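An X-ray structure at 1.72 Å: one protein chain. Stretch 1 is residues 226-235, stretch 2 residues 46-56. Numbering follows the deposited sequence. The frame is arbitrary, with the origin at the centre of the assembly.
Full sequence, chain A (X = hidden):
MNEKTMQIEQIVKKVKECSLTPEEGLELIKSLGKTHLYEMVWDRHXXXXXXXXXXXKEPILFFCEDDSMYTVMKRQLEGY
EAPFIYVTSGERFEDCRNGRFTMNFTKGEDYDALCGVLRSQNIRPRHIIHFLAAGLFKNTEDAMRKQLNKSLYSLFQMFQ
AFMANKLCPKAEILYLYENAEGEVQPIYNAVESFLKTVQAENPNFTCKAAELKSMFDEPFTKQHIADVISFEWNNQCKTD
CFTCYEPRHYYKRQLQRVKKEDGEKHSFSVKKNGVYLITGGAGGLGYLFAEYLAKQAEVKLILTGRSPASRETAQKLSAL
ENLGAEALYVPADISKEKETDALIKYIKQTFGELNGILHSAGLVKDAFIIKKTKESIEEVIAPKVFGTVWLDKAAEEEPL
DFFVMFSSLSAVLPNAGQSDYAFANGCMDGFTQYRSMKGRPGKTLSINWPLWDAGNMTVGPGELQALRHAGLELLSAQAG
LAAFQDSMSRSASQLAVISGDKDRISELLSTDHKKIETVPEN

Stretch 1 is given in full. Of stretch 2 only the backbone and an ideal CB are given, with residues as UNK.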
# COMPACT_ATOMS: atom_id res chain seq x y z
N ALA A 226 4.65 22.58 -13.29
CA ALA A 226 4.39 23.78 -12.58
C ALA A 226 2.97 24.05 -12.55
O ALA A 226 2.43 24.57 -11.53
CB ALA A 226 5.13 24.94 -13.19
N ASP A 227 2.30 23.82 -13.70
CA ASP A 227 0.87 24.07 -13.70
C ASP A 227 0.07 23.17 -12.78
O ASP A 227 -0.93 23.58 -12.22
CB ASP A 227 0.33 24.03 -15.13
CG ASP A 227 0.83 25.26 -15.98
OD1 ASP A 227 1.00 26.39 -15.44
OD2 ASP A 227 1.11 25.02 -17.14
N VAL A 228 0.48 21.93 -12.67
CA VAL A 228 -0.16 21.00 -11.70
C VAL A 228 0.04 21.46 -10.27
O VAL A 228 -0.90 21.48 -9.48
CB VAL A 228 0.36 19.57 -11.87
CG1 VAL A 228 -0.08 18.70 -10.69
CG2 VAL A 228 -0.16 19.01 -13.16
N ILE A 229 1.26 21.92 -9.96
CA ILE A 229 1.52 22.47 -8.61
C ILE A 229 0.60 23.65 -8.30
O ILE A 229 -0.05 23.71 -7.24
CB ILE A 229 3.01 22.83 -8.44
CG1 ILE A 229 3.85 21.55 -8.50
CG2 ILE A 229 3.28 23.57 -7.19
CD1 ILE A 229 5.34 21.78 -8.69
N SER A 230 0.53 24.60 -9.24
CA SER A 230 -0.37 25.73 -9.02
C SER A 230 -1.84 25.34 -8.87
O SER A 230 -2.60 25.97 -8.15
CB SER A 230 -0.20 26.75 -10.15
OG SER A 230 1.12 27.35 -10.11
N PHE A 231 -2.26 24.34 -9.65
CA PHE A 231 -3.60 23.86 -9.59
C PHE A 231 -3.86 23.27 -8.21
O PHE A 231 -4.90 23.51 -7.59
CB PHE A 231 -3.81 22.82 -10.70
CG PHE A 231 -5.22 22.27 -10.77
CD1 PHE A 231 -6.22 22.96 -11.50
CD2 PHE A 231 -5.55 21.07 -10.15
CE1 PHE A 231 -7.51 22.45 -11.58
CE2 PHE A 231 -6.86 20.58 -10.20
CZ PHE A 231 -7.84 21.28 -10.91
N GLU A 232 -2.91 22.49 -7.72
CA GLU A 232 -3.05 21.89 -6.37
C GLU A 232 -3.15 23.01 -5.32
O GLU A 232 -3.98 22.95 -4.37
CB GLU A 232 -1.85 20.96 -6.07
CG GLU A 232 -1.94 19.63 -6.81
CD GLU A 232 -2.87 18.65 -6.11
OE1 GLU A 232 -3.22 18.93 -4.95
OE2 GLU A 232 -3.21 17.62 -6.71
N TRP A 233 -2.28 24.02 -5.45
CA TRP A 233 -2.31 25.12 -4.46
C TRP A 233 -3.63 25.83 -4.38
O TRP A 233 -3.98 26.41 -3.35
CB TRP A 233 -1.28 26.16 -4.79
CG TRP A 233 0.10 25.77 -4.48
CD1 TRP A 233 0.52 24.86 -3.54
CD2 TRP A 233 1.27 26.33 -5.05
NE1 TRP A 233 1.90 24.82 -3.51
CE2 TRP A 233 2.38 25.70 -4.43
CE3 TRP A 233 1.51 27.27 -6.06
CZ2 TRP A 233 3.70 26.02 -4.76
CZ3 TRP A 233 2.79 27.56 -6.39
CH2 TRP A 233 3.88 26.94 -5.75
N ASN A 234 -4.36 25.80 -5.49
CA ASN A 234 -5.62 26.50 -5.59
C ASN A 234 -6.90 25.63 -5.57
O ASN A 234 -7.95 26.16 -5.84
CB ASN A 234 -5.55 27.38 -6.86
CG ASN A 234 -4.66 28.59 -6.66
OD1 ASN A 234 -5.03 29.50 -5.93
ND2 ASN A 234 -3.47 28.58 -7.25
N ASN A 235 -6.84 24.34 -5.19
CA ASN A 235 -8.04 23.44 -5.27
C ASN A 235 -8.96 23.25 -4.01
O ASN A 235 -8.52 23.17 -2.86
CB ASN A 235 -7.66 22.07 -5.83
CG ASN A 235 -6.98 21.16 -4.81
OD1 ASN A 235 -6.93 21.45 -3.60
ND2 ASN A 235 -6.45 20.03 -5.30
N UNK A 46 -11.22 17.20 -17.22
CA UNK A 46 -10.34 17.95 -18.09
C UNK A 46 -9.53 18.89 -17.22
O UNK A 46 -10.03 19.48 -16.31
CB UNK A 46 -11.12 18.71 -19.16
N UNK A 47 -8.25 19.01 -17.55
CA UNK A 47 -7.36 19.84 -16.79
C UNK A 47 -7.41 21.24 -17.36
O UNK A 47 -7.11 21.41 -18.52
CB UNK A 47 -5.94 19.28 -16.80
N UNK A 48 -7.77 22.20 -16.53
CA UNK A 48 -8.22 23.51 -16.96
C UNK A 48 -7.26 24.66 -16.58
O UNK A 48 -7.50 25.81 -16.94
CB UNK A 48 -9.60 23.78 -16.36
N UNK A 49 -6.23 24.38 -15.81
CA UNK A 49 -5.43 25.47 -15.23
C UNK A 49 -6.15 26.20 -14.09
O UNK A 49 -7.22 25.77 -13.61
CB UNK A 49 -5.06 26.48 -16.32
N UNK A 50 -5.55 27.32 -13.68
CA UNK A 50 -5.80 27.96 -12.37
C UNK A 50 -4.94 29.25 -12.22
O UNK A 50 -4.03 29.52 -13.02
CB UNK A 50 -5.49 26.98 -11.24
N UNK A 51 -5.18 30.02 -11.18
CA UNK A 51 -4.17 31.02 -10.75
C UNK A 51 -2.82 30.30 -10.48
O UNK A 51 -2.79 29.08 -10.22
CB UNK A 51 -4.64 31.76 -9.50
N UNK A 52 -1.73 31.05 -10.48
CA UNK A 52 -0.43 30.48 -10.32
C UNK A 52 0.06 30.41 -8.86
O UNK A 52 0.88 29.55 -8.54
CB UNK A 52 0.56 31.29 -11.16
N UNK A 53 -0.41 31.28 -7.97
CA UNK A 53 0.23 31.40 -6.66
C UNK A 53 -0.48 30.60 -5.57
O UNK A 53 -1.68 30.40 -5.64
CB UNK A 53 0.29 32.87 -6.25
N UNK A 54 0.25 30.25 -4.50
CA UNK A 54 -0.39 29.75 -3.29
C UNK A 54 -1.43 30.75 -2.77
O UNK A 54 -1.33 31.95 -3.07
CB UNK A 54 0.66 29.47 -2.21
N UNK A 55 -2.39 30.28 -1.97
CA UNK A 55 -3.47 31.16 -1.43
C UNK A 55 -3.05 32.08 -0.28
O UNK A 55 -3.77 33.02 0.01
CB UNK A 55 -4.63 30.29 -0.94
N UNK A 56 -1.94 31.79 0.41
CA UNK A 56 -1.36 32.70 1.41
C UNK A 56 -0.01 33.12 0.90
O UNK A 56 0.55 32.48 0.01
CB UNK A 56 -1.25 32.05 2.79

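The second stretch has no regular secondary structure across the contact and runs along one flank of the helix that ends at Trp233.

At position 46 nothing of the helix lies near the ideal CB, and almost any side chain would be tolerated. The residue is Glu46, which makes no contact.

Position 47 also has an empty surround at CB, and its bond points sideways. Within reach of a long side chain, however, lie the ring of Phe231 and the backbone of Asp227, a setting that suits a large apolar residue such as leucine, methionine or an aromatic. Phe47 fills it. Its ring extends to the helix, Phe47 CE1 lying 3.6 Å from Phe231 CG, over one face of that ring. The two rings meet obliquely, their planes at 53°. Phe47 CZ also reaches Val228 CG2 at 4.4 Å, while Asp227 O sits at the edge of the Phe47 ring.

Position 48 points sideways, its ideal CB 5.4 Å from Phe231 CE1, and demands little; many polar side chains would do. Lys48 is poorly ordered and its end leads away. At 49 the phi of 73° favours glycine, and CA-to-CB would point away from the helix. Gly49 contributes its carbonyl, with Gly49 O 3.7 Å from Phe231 CD1 at the ring edge.

Position 50 faces the helix closely: its ideal CB is 4.0 Å from Phe231 CA and 4.3 Å from Ser230 O. A small residue fits this approach, whether alanine, serine or perhaps threonine. Ser50 OG donates to the backbone O of position 51 at 2.7 Å and receives a hydrogen bond from a water O at 2.6 Å. The same water donates to Asp227 O, bridging the stretches.

Position 51 points sideways, with its ideal CB 4.1 Å from Asn234 ND2, and many side chains could leave from here. In Lys51 the CB comes nearest, 4.0 Å from Asn234 ND2, and the rest of the chain lies farther from that amide nitrogen. At 52 CA-to-CB points away overall, although the ideal CB lies 4.1 Å from Ser230 OG, so varied residues are possible; here the carbonyl matters more. Ser230 OG donates to Lys52 O at 2.7 Å, and that oxygen also lies at the edge of the Trp233 ring.

Position 53 points away, and stretch 1 sets no evident preference: polar or apolar, small or large side chains could be carried. Phe53 takes part through its backbone, accepting a hydrogen bond from Asn234 ND2 to Phe53 O at 3.0 Å.

At 54, phi of -56° and psi of 158° are compatible with proline, and the indole of Trp233 offers a flat apolar surface to any compact aliphatic group. Pro54 packs over one face of the indole, Pro54 CG lying 3.8 Å from the centroid of the Trp233 six-membered ring, a CH-pi contact.

Position 55 looks sideways near Trp233 O and Asn234 OD1, where a polar side chain would be at home. The poorly ordered His55 ring lies with Asn234 OD1 over one face; its backbone N donates to a water that in turn donates to Trp233 O.

Position 56 is out of reach, so stretch 1 sets no limit there, and Thr56 makes no contact.

Stretch 2 46-56: EFKGSKKFPHT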
# COMPACT_ATOMS: atom_id res chain seq x y z
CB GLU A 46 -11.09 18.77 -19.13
CG GLU A 46 -11.92 17.95 -20.09
CD GLU A 46 -12.26 18.71 -21.40
OE1 GLU A 46 -12.31 19.98 -21.38
OE2 GLU A 46 -12.46 18.03 -22.44
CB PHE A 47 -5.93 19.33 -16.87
CG PHE A 47 -5.00 20.16 -16.02
CD1 PHE A 47 -5.00 20.00 -14.66
CD2 PHE A 47 -4.24 21.17 -16.58
CE1 PHE A 47 -4.20 20.79 -13.86
CE2 PHE A 47 -3.41 21.97 -15.78
CZ PHE A 47 -3.40 21.79 -14.40
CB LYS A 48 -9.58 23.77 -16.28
CG LYS A 48 -10.69 24.27 -17.20
CD LYS A 48 -11.29 25.62 -16.76
CE LYS A 48 -10.74 26.77 -17.61
NZ LYS A 48 -11.35 28.06 -17.22
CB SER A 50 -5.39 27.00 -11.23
OG SER A 50 -3.96 26.83 -11.23
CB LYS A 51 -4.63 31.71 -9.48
CG LYS A 51 -6.05 32.31 -9.55
CD LYS A 51 -6.10 33.84 -9.32
CE LYS A 51 -7.14 34.22 -8.26
NZ LYS A 51 -6.81 33.57 -6.95
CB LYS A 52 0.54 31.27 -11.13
CG LYS A 52 0.19 31.26 -12.58
CD LYS A 52 0.97 32.35 -13.30
CE LYS A 52 2.36 31.88 -13.69
NZ LYS A 52 2.38 31.28 -15.07
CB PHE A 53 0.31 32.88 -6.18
CG PHE A 53 1.11 33.81 -7.07
CD1 PHE A 53 2.01 33.36 -8.04
CD2 PHE A 53 0.94 35.17 -6.91
CE1 PHE A 53 2.73 34.23 -8.81
CE2 PHE A 53 1.63 36.05 -7.72
CZ PHE A 53 2.53 35.60 -8.64
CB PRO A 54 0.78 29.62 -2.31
CG PRO A 54 2.03 29.65 -3.12
CD PRO A 54 1.71 30.41 -4.36
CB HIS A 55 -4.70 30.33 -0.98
CG HIS A 55 -5.80 30.28 -2.01
ND1 HIS A 55 -6.51 29.13 -2.28
CD2 HIS A 55 -6.29 31.23 -2.85
CE1 HIS A 55 -7.39 29.37 -3.24
NE2 HIS A 55 -7.27 30.64 -3.60
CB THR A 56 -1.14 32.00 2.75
OG1 THR A 56 -0.16 30.96 2.58
CG2 THR A 56 -2.45 31.41 3.23
O HOH W 1 -2.61 25.70 -13.11
O HOH W 2 -2.37 27.34 -1.64
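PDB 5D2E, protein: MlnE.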